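Local coordinates for protein beta-glucosidase (Saccharopolyspora erythraea D, PDB 5M6G) that probably hydrolyses terminal, non-reducing beta-D-glucosyl residues with release of beta-D-glucose, as a two-domain glycoside hydrolase of family 3, at residues Arg329-Asp337 against Arg360-Ala369; Arg492-Tyr503 against Val532-Arg542. One frame throughout, in Å; residues are numbered along the deposited sequence.

Contact 1: Arg329-Asp337 against Arg360-Ala369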
# COMPACT_ATOMS: atom_id res chain seq x y z
N ARG A 329 -14.52 -12.49 -21.29
CA ARG A 329 -13.87 -12.42 -22.59
C ARG A 329 -13.06 -11.14 -22.75
O ARG A 329 -11.89 -11.17 -23.14
CB ARG A 329 -14.91 -12.54 -23.70
CG ARG A 329 -14.37 -12.35 -25.13
CD ARG A 329 -15.52 -12.27 -26.16
NE ARG A 329 -16.65 -13.09 -25.70
CZ ARG A 329 -17.86 -12.62 -25.41
NH1 ARG A 329 -18.14 -11.33 -25.59
NH2 ARG A 329 -18.79 -13.45 -24.96
N ALA A 330 -13.68 -9.99 -22.46
CA ALA A 330 -13.01 -8.72 -22.70
C ALA A 330 -11.74 -8.60 -21.88
O ALA A 330 -10.72 -8.08 -22.37
CB ALA A 330 -13.95 -7.56 -22.38
N SER A 331 -11.76 -9.07 -20.63
CA SER A 331 -10.62 -8.85 -19.76
C SER A 331 -9.50 -9.85 -20.02
O SER A 331 -8.32 -9.48 -20.03
CB SER A 331 -11.06 -8.92 -18.30
OG SER A 331 -10.09 -8.30 -17.48
N VAL A 332 -9.84 -11.12 -20.24
CA VAL A 332 -8.81 -12.08 -20.64
C VAL A 332 -8.15 -11.64 -21.94
O VAL A 332 -6.92 -11.69 -22.08
CB VAL A 332 -9.40 -13.50 -20.74
CG1 VAL A 332 -8.34 -14.47 -21.25
CG2 VAL A 332 -9.94 -13.98 -19.38
N ASN A 333 -8.95 -11.21 -22.93
CA ASN A 333 -8.34 -10.82 -24.20
C ASN A 333 -7.59 -9.50 -24.09
O ASN A 333 -6.73 -9.22 -24.93
CB ASN A 333 -9.40 -10.74 -25.32
CG ASN A 333 -9.80 -12.11 -25.83
OD1 ASN A 333 -9.02 -13.06 -25.76
ND2 ASN A 333 -11.02 -12.23 -26.35
N ALA A 334 -7.87 -8.69 -23.07
CA ALA A 334 -7.05 -7.51 -22.86
C ALA A 334 -5.62 -7.86 -22.47
O ALA A 334 -4.74 -7.01 -22.58
CB ALA A 334 -7.68 -6.60 -21.79
N GLY A 335 -5.36 -9.10 -22.04
CA GLY A 335 -4.02 -9.51 -21.68
C GLY A 335 -3.79 -9.79 -20.20
O GLY A 335 -2.65 -10.08 -19.82
N ILE A 336 -4.83 -9.72 -19.35
CA ILE A 336 -4.66 -10.02 -17.93
C ILE A 336 -4.47 -11.53 -17.74
O ILE A 336 -5.14 -12.35 -18.39
CB ILE A 336 -5.86 -9.48 -17.13
CG1 ILE A 336 -5.89 -7.95 -17.22
CG2 ILE A 336 -5.80 -9.92 -15.65
CD1 ILE A 336 -7.03 -7.31 -16.47
N ASP A 337 -3.57 -11.91 -16.84
CA ASP A 337 -3.19 -13.31 -16.65
C ASP A 337 -3.93 -14.00 -15.52
O ASP A 337 -4.26 -15.19 -15.63
CB ASP A 337 -1.69 -13.42 -16.39
CG ASP A 337 -0.87 -12.78 -17.48
OD1 ASP A 337 -1.10 -13.10 -18.67
OD2 ASP A 337 -0.00 -11.94 -17.15
N ARG A 360 -13.37 -17.61 -28.94
CA ARG A 360 -13.44 -16.18 -28.67
C ARG A 360 -12.28 -15.72 -27.80
O ARG A 360 -11.86 -14.56 -27.90
CB ARG A 360 -14.78 -15.84 -28.04
CG ARG A 360 -15.96 -16.24 -28.92
CD ARG A 360 -17.28 -15.70 -28.41
NE ARG A 360 -17.69 -16.25 -27.12
CZ ARG A 360 -18.60 -17.21 -26.98
NH1 ARG A 360 -19.20 -17.73 -28.05
NH2 ARG A 360 -18.92 -17.64 -25.77
N VAL A 361 -11.74 -16.59 -26.97
CA VAL A 361 -10.45 -16.39 -26.31
C VAL A 361 -9.48 -17.40 -26.92
O VAL A 361 -9.68 -18.61 -26.76
CB VAL A 361 -10.55 -16.57 -24.78
CG1 VAL A 361 -9.15 -16.65 -24.18
CG2 VAL A 361 -11.35 -15.42 -24.16
N PRO A 362 -8.43 -16.96 -27.60
CA PRO A 362 -7.56 -17.91 -28.29
C PRO A 362 -6.80 -18.77 -27.29
O PRO A 362 -6.49 -18.35 -26.17
CB PRO A 362 -6.59 -17.02 -29.08
CG PRO A 362 -7.17 -15.63 -29.00
CD PRO A 362 -7.99 -15.57 -27.76
N ALA A 363 -6.52 -20.01 -27.71
CA ALA A 363 -5.76 -20.93 -26.87
C ALA A 363 -4.43 -20.34 -26.44
O ALA A 363 -3.96 -20.61 -25.33
CB ALA A 363 -5.55 -22.25 -27.62
N GLU A 364 -3.79 -19.54 -27.30
CA GLU A 364 -2.49 -19.00 -26.92
C GLU A 364 -2.60 -18.00 -25.78
O GLU A 364 -1.62 -17.79 -25.05
CB GLU A 364 -1.81 -18.35 -28.13
CG GLU A 364 -2.44 -17.05 -28.58
CD GLU A 364 -1.57 -16.29 -29.56
OE1 GLU A 364 -0.90 -15.31 -29.15
OE2 GLU A 364 -1.55 -16.69 -30.75
N ARG A 365 -3.77 -17.38 -25.61
CA ARG A 365 -3.95 -16.40 -24.54
C ARG A 365 -3.94 -17.11 -23.19
O ARG A 365 -3.28 -16.64 -22.24
CB ARG A 365 -5.25 -15.62 -24.78
CG ARG A 365 -5.58 -14.44 -23.83
CD ARG A 365 -4.60 -13.24 -23.91
NE ARG A 365 -3.41 -13.41 -23.07
CZ ARG A 365 -3.42 -13.35 -21.74
NH1 ARG A 365 -4.55 -13.12 -21.09
NH2 ARG A 365 -2.29 -13.53 -21.06
N ILE A 366 -4.60 -18.26 -23.10
CA ILE A 366 -4.56 -19.07 -21.88
C ILE A 366 -3.14 -19.56 -21.62
O ILE A 366 -2.68 -19.61 -20.47
CB ILE A 366 -5.54 -20.25 -21.99
CG1 ILE A 366 -6.97 -19.77 -22.27
CG2 ILE A 366 -5.47 -21.14 -20.74
CD1 ILE A 366 -7.51 -18.77 -21.25
N ASP A 367 -2.42 -19.95 -22.68
CA ASP A 367 -1.06 -20.44 -22.50
C ASP A 367 -0.12 -19.32 -22.07
O ASP A 367 0.77 -19.53 -21.23
CB ASP A 367 -0.54 -21.08 -23.79
CG ASP A 367 -1.13 -22.47 -24.04
OD1 ASP A 367 -1.76 -23.03 -23.13
OD2 ASP A 367 -0.93 -22.99 -25.16
N ASP A 368 -0.30 -18.12 -22.64
CA ASP A 368 0.51 -16.99 -22.20
C ASP A 368 0.29 -16.70 -20.72
O ASP A 368 1.25 -16.51 -19.96
CB ASP A 368 0.18 -15.76 -23.06
CG ASP A 368 0.78 -14.49 -22.50
OD1 ASP A 368 2.02 -14.38 -22.50
OD2 ASP A 368 0.02 -13.60 -22.08
N ALA A 369 -0.97 -16.69 -20.28
CA ALA A 369 -1.25 -16.42 -18.87
C ALA A 369 -0.63 -17.49 -17.99
O ALA A 369 -0.04 -17.19 -16.94
CB ALA A 369 -2.76 -16.33 -18.63
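Arg365 reaches from the first turn of helix 363-379 to the C-terminal end of helix 325-334 and brings the edge of its guanidinium to the carbonyls and carboxylate around that end. Arg365 NH1 donates twice, to Val332 O (2.9 Å) and to Ile336 O (2.9 Å), the latter from above the carbonyl plane. Arg365 NH2 meets Asp337 OD1 at 2.7 Å, the carboxylate being turned 53° from the guanidinium, and also donates to Asp368 OD2 in a second salt bridge, on the anti side of that carboxylate. With CG anti to the backbone N (chi1 -175°) and bends at chi2 and chi3, the chain folds over the Schellman turn, laying one guanidinium face against Gly335 CA. An alanine in place of Arg365 would probably leave Asp337 and Asp368 close together with less compensating charge, although Lys298 also bridges both. On the side of the loop before helix 363-379, Asn333 ND2 donates to Arg360 O (2.9 Å). Between these polar groups Val332 CG1 and Val361 CG1 meet at 3.7 Å. Arg329 and Arg360 stand with guanidinium planes nearly perpendicular, both bridged to Glu355. The helical parts 329-334 and 363-369 cross at 64° within the N-terminal, TIM-barrel-like domain, where Leu352 of helix 345-357 covers Val332 and Ile366, Phe339 of strand 339-341 touches Val332, and Asp337 bonds to Val307 of strand 306-308.

Contact 2: Arg492-Tyr503 against Val532-Arg542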
# COMPACT_ATOMS: atom_id res chain seq x y z
N ARG A 492 4.34 25.17 29.30
CA ARG A 492 5.37 25.80 28.49
C ARG A 492 5.10 25.67 27.00
O ARG A 492 5.58 26.50 26.22
CB ARG A 492 6.75 25.25 28.83
CG ARG A 492 7.02 23.86 28.35
CD ARG A 492 8.48 23.52 28.56
NE ARG A 492 8.68 22.11 28.87
CZ ARG A 492 9.11 21.21 28.00
NH1 ARG A 492 9.41 21.59 26.76
NH2 ARG A 492 9.28 19.94 28.37
N ALA A 493 4.33 24.67 26.60
CA ALA A 493 3.93 24.52 25.20
C ALA A 493 2.75 23.57 25.15
O ALA A 493 2.55 22.76 26.05
CB ALA A 493 5.07 23.99 24.32
N ALA A 494 1.96 23.69 24.08
CA ALA A 494 0.83 22.80 23.86
C ALA A 494 0.95 22.19 22.47
O ALA A 494 1.22 22.91 21.50
CB ALA A 494 -0.51 23.54 24.01
N ILE A 495 0.74 20.88 22.38
CA ILE A 495 0.87 20.12 21.14
C ILE A 495 -0.50 19.58 20.78
O ILE A 495 -1.10 18.83 21.56
CB ILE A 495 1.89 18.98 21.27
CG1 ILE A 495 3.24 19.54 21.73
CG2 ILE A 495 2.04 18.22 19.94
CD1 ILE A 495 4.14 18.48 22.34
N ALA A 496 -0.99 19.92 19.59
CA ALA A 496 -2.30 19.49 19.12
C ALA A 496 -2.09 18.55 17.94
O ALA A 496 -1.71 18.98 16.86
CB ALA A 496 -3.17 20.69 18.72
N VAL A 497 -2.35 17.26 18.16
CA VAL A 497 -2.17 16.25 17.12
C VAL A 497 -3.55 16.00 16.53
O VAL A 497 -4.38 15.31 17.12
CB VAL A 497 -1.53 14.97 17.67
CG1 VAL A 497 -1.09 14.07 16.52
CG2 VAL A 497 -0.35 15.32 18.56
N VAL A 498 -3.79 16.56 15.34
CA VAL A 498 -5.10 16.58 14.71
C VAL A 498 -5.04 15.83 13.38
O VAL A 498 -4.04 15.19 13.06
CB VAL A 498 -5.58 18.03 14.53
CG1 VAL A 498 -5.68 18.76 15.89
CG2 VAL A 498 -4.64 18.78 13.60
N GLY A 499 -6.12 15.89 12.59
CA GLY A 499 -6.11 15.38 11.23
C GLY A 499 -7.20 14.34 10.99
O GLY A 499 -8.30 14.43 11.55
N GLU A 500 -6.89 13.37 10.14
CA GLU A 500 -7.90 12.44 9.66
C GLU A 500 -7.95 11.18 10.52
O GLU A 500 -6.99 10.83 11.21
CB GLU A 500 -7.62 12.05 8.21
CG GLU A 500 -7.39 13.23 7.28
CD GLU A 500 -7.25 12.78 5.84
OE1 GLU A 500 -6.19 12.22 5.47
OE2 GLU A 500 -8.22 12.97 5.07
N THR A 501 -9.08 10.49 10.45
CA THR A 501 -9.25 9.12 10.92
C THR A 501 -9.09 8.15 9.75
O THR A 501 -9.07 8.57 8.59
CB THR A 501 -10.61 8.97 11.59
OG1 THR A 501 -11.63 9.36 10.67
CG2 THR A 501 -10.70 9.85 12.86
N PRO A 502 -8.93 6.85 10.02
CA PRO A 502 -8.50 5.93 8.95
C PRO A 502 -9.55 5.72 7.86
O PRO A 502 -10.75 5.70 8.12
CB PRO A 502 -8.22 4.62 9.70
CG PRO A 502 -7.89 5.05 11.11
CD PRO A 502 -8.79 6.23 11.36
N TYR A 503 -9.06 5.52 6.64
CA TYR A 503 -9.92 5.21 5.50
C TYR A 503 -9.08 4.48 4.45
O TYR A 503 -7.85 4.48 4.50
CB TYR A 503 -10.53 6.48 4.90
CG TYR A 503 -9.49 7.51 4.57
CD1 TYR A 503 -8.76 7.46 3.38
CD2 TYR A 503 -9.20 8.54 5.47
CE1 TYR A 503 -7.79 8.40 3.08
CE2 TYR A 503 -8.23 9.49 5.18
CZ TYR A 503 -7.53 9.41 3.99
OH TYR A 503 -6.56 10.33 3.71
N VAL A 532 -0.36 30.02 25.44
CA VAL A 532 0.81 29.16 25.42
C VAL A 532 1.19 28.91 23.96
O VAL A 532 0.30 28.90 23.10
CB VAL A 532 0.47 27.87 26.19
CG1 VAL A 532 1.28 26.69 25.73
CG2 VAL A 532 0.55 28.12 27.69
N PRO A 533 2.48 28.75 23.63
CA PRO A 533 2.84 28.43 22.24
C PRO A 533 2.25 27.09 21.82
O PRO A 533 2.28 26.12 22.57
CB PRO A 533 4.37 28.37 22.27
CG PRO A 533 4.77 29.11 23.53
CD PRO A 533 3.65 28.94 24.50
N VAL A 534 1.71 27.05 20.60
CA VAL A 534 0.95 25.90 20.11
C VAL A 534 1.66 25.29 18.90
O VAL A 534 1.91 25.97 17.90
CB VAL A 534 -0.50 26.28 19.75
CG1 VAL A 534 -1.25 25.07 19.22
CG2 VAL A 534 -1.21 26.84 20.98
N VAL A 535 1.96 24.00 19.01
CA VAL A 535 2.53 23.17 17.96
C VAL A 535 1.40 22.33 17.40
O VAL A 535 0.79 21.54 18.13
CB VAL A 535 3.65 22.27 18.50
CG1 VAL A 535 4.19 21.34 17.40
CG2 VAL A 535 4.77 23.11 19.12
N VAL A 536 1.11 22.47 16.11
CA VAL A 536 0.08 21.66 15.48
C VAL A 536 0.75 20.55 14.68
O VAL A 536 1.72 20.79 13.93
CB VAL A 536 -0.85 22.52 14.61
CG1 VAL A 536 -1.80 21.64 13.82
CG2 VAL A 536 -1.64 23.50 15.51
N VAL A 537 0.26 19.33 14.85
CA VAL A 537 0.80 18.16 14.18
C VAL A 537 -0.33 17.53 13.39
O VAL A 537 -1.35 17.15 13.97
CB VAL A 537 1.40 17.16 15.19
CG1 VAL A 537 2.00 15.97 14.46
CG2 VAL A 537 2.43 17.86 16.06
N THR A 538 -0.18 17.46 12.07
CA THR A 538 -1.22 16.86 11.24
C THR A 538 -0.90 15.38 11.05
O THR A 538 0.18 15.03 10.54
CB THR A 538 -1.38 17.56 9.88
OG1 THR A 538 -0.13 17.57 9.17
CG2 THR A 538 -1.89 19.00 10.07
N VAL A 539 -1.80 14.53 11.50
CA VAL A 539 -1.78 13.11 11.16
C VAL A 539 -2.84 12.93 10.09
O VAL A 539 -4.04 13.01 10.37
CB VAL A 539 -2.05 12.23 12.39
CG1 VAL A 539 -2.27 10.75 11.98
CG2 VAL A 539 -0.90 12.32 13.35
N SER A 540 -2.41 12.72 8.85
CA SER A 540 -3.33 12.75 7.72
C SER A 540 -2.72 11.99 6.56
O SER A 540 -1.51 11.81 6.49
CB SER A 540 -3.64 14.18 7.29
OG SER A 540 -2.48 14.82 6.78
N GLY A 541 -3.58 11.60 5.62
CA GLY A 541 -3.09 10.95 4.42
C GLY A 541 -2.75 11.87 3.26
O GLY A 541 -2.43 11.39 2.17
N ARG A 542 -2.77 13.18 3.47
CA ARG A 542 -2.69 14.12 2.36
C ARG A 542 -2.60 15.52 2.95
O ARG A 542 -2.89 15.70 4.14
CB ARG A 542 -3.93 14.01 1.48
CG ARG A 542 -5.21 14.09 2.31
CD ARG A 542 -6.45 13.80 1.47
NE ARG A 542 -7.42 13.05 2.26
CZ ARG A 542 -8.48 12.43 1.76
NH1 ARG A 542 -8.74 12.48 0.45
NH2 ARG A 542 -9.28 11.75 2.57
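Strands 493-499 and 534-539 are the two parallel strands of a beta-alpha-beta unit whose connecting helix is 518-528. An unbroken series of backbone hydrogen bonds joins them, from Ala494 N to Pro533 O through to Glu500 N to Val539 O, with Val535 N to Ala494 O and Ala496 N to Val535 O both at 2.8 Å. On one face of the sheet Ile495 and Val537 lie side by side, CG2 to CG2 3.9 Å. Farther along, Val497 CG1 touches Val539 CG2 at 3.6 Å; chi1 of -168° sets this methyl anti to the backbone N of Val497. Val498 CG2 and Val536 CG1 meet on the other face, where helix 518-528 places Leu527 over Ala494 and Ala496. Gly499 has a backbone conformation suited to glycine, and a CB there would clash with Val539 O.

Past the strand ends the chemistry turns polar. Glu500 uses both carboxylate oxygens: OE1 accepts from Gly541 N (2.7 Å) and Tyr503 OH (2.6 Å), while OE2 is gripped side-on by Arg542 NE (2.9 Å) and NH2 (3.0 Å) on its syn side. The carboxylate and guanidinium are inclined by 61°, and the Tyr503 ring is turned 38° from the guanidinium. These bonds fix the rotation of the buried Arg542 side chain, whose NH2 also reaches Gly508 O and NH1 Asp188 O. Tyr503 in turn makes a cation-pi contact with Arg510. A parallel beta-alpha-beta unit of this kind is the building block of the alpha/beta sandwich, the fold of the C-terminal domain in this family; here the loops after its strands approach sorbitol-binding Arg192 and the magnesium ligand Asp509.

Contacts 1 and 2 lie on opposite sides of the chain's centre, with their own centres about 50 Å apart and nearest atoms about 24 Å apart. They share no helix or strand: contact 1 belongs to the N-terminal, TIM-barrel-like domain and contact 2 to the C-terminal domain. Contact 1 is only partly buried and joins two helices largely through side chains reaching backbone carbonyls and carboxylates. Contact 2 is buried, and its main-chain bonds knit neighbouring strands between two apolar faces. Each has an arginine-carboxylate pair, but one sits at a helix end, whereas the other links loops beyond a sheet. Both lie similarly far from the bound sorbitol, with a magnesium ion somewhat closer to contact 2.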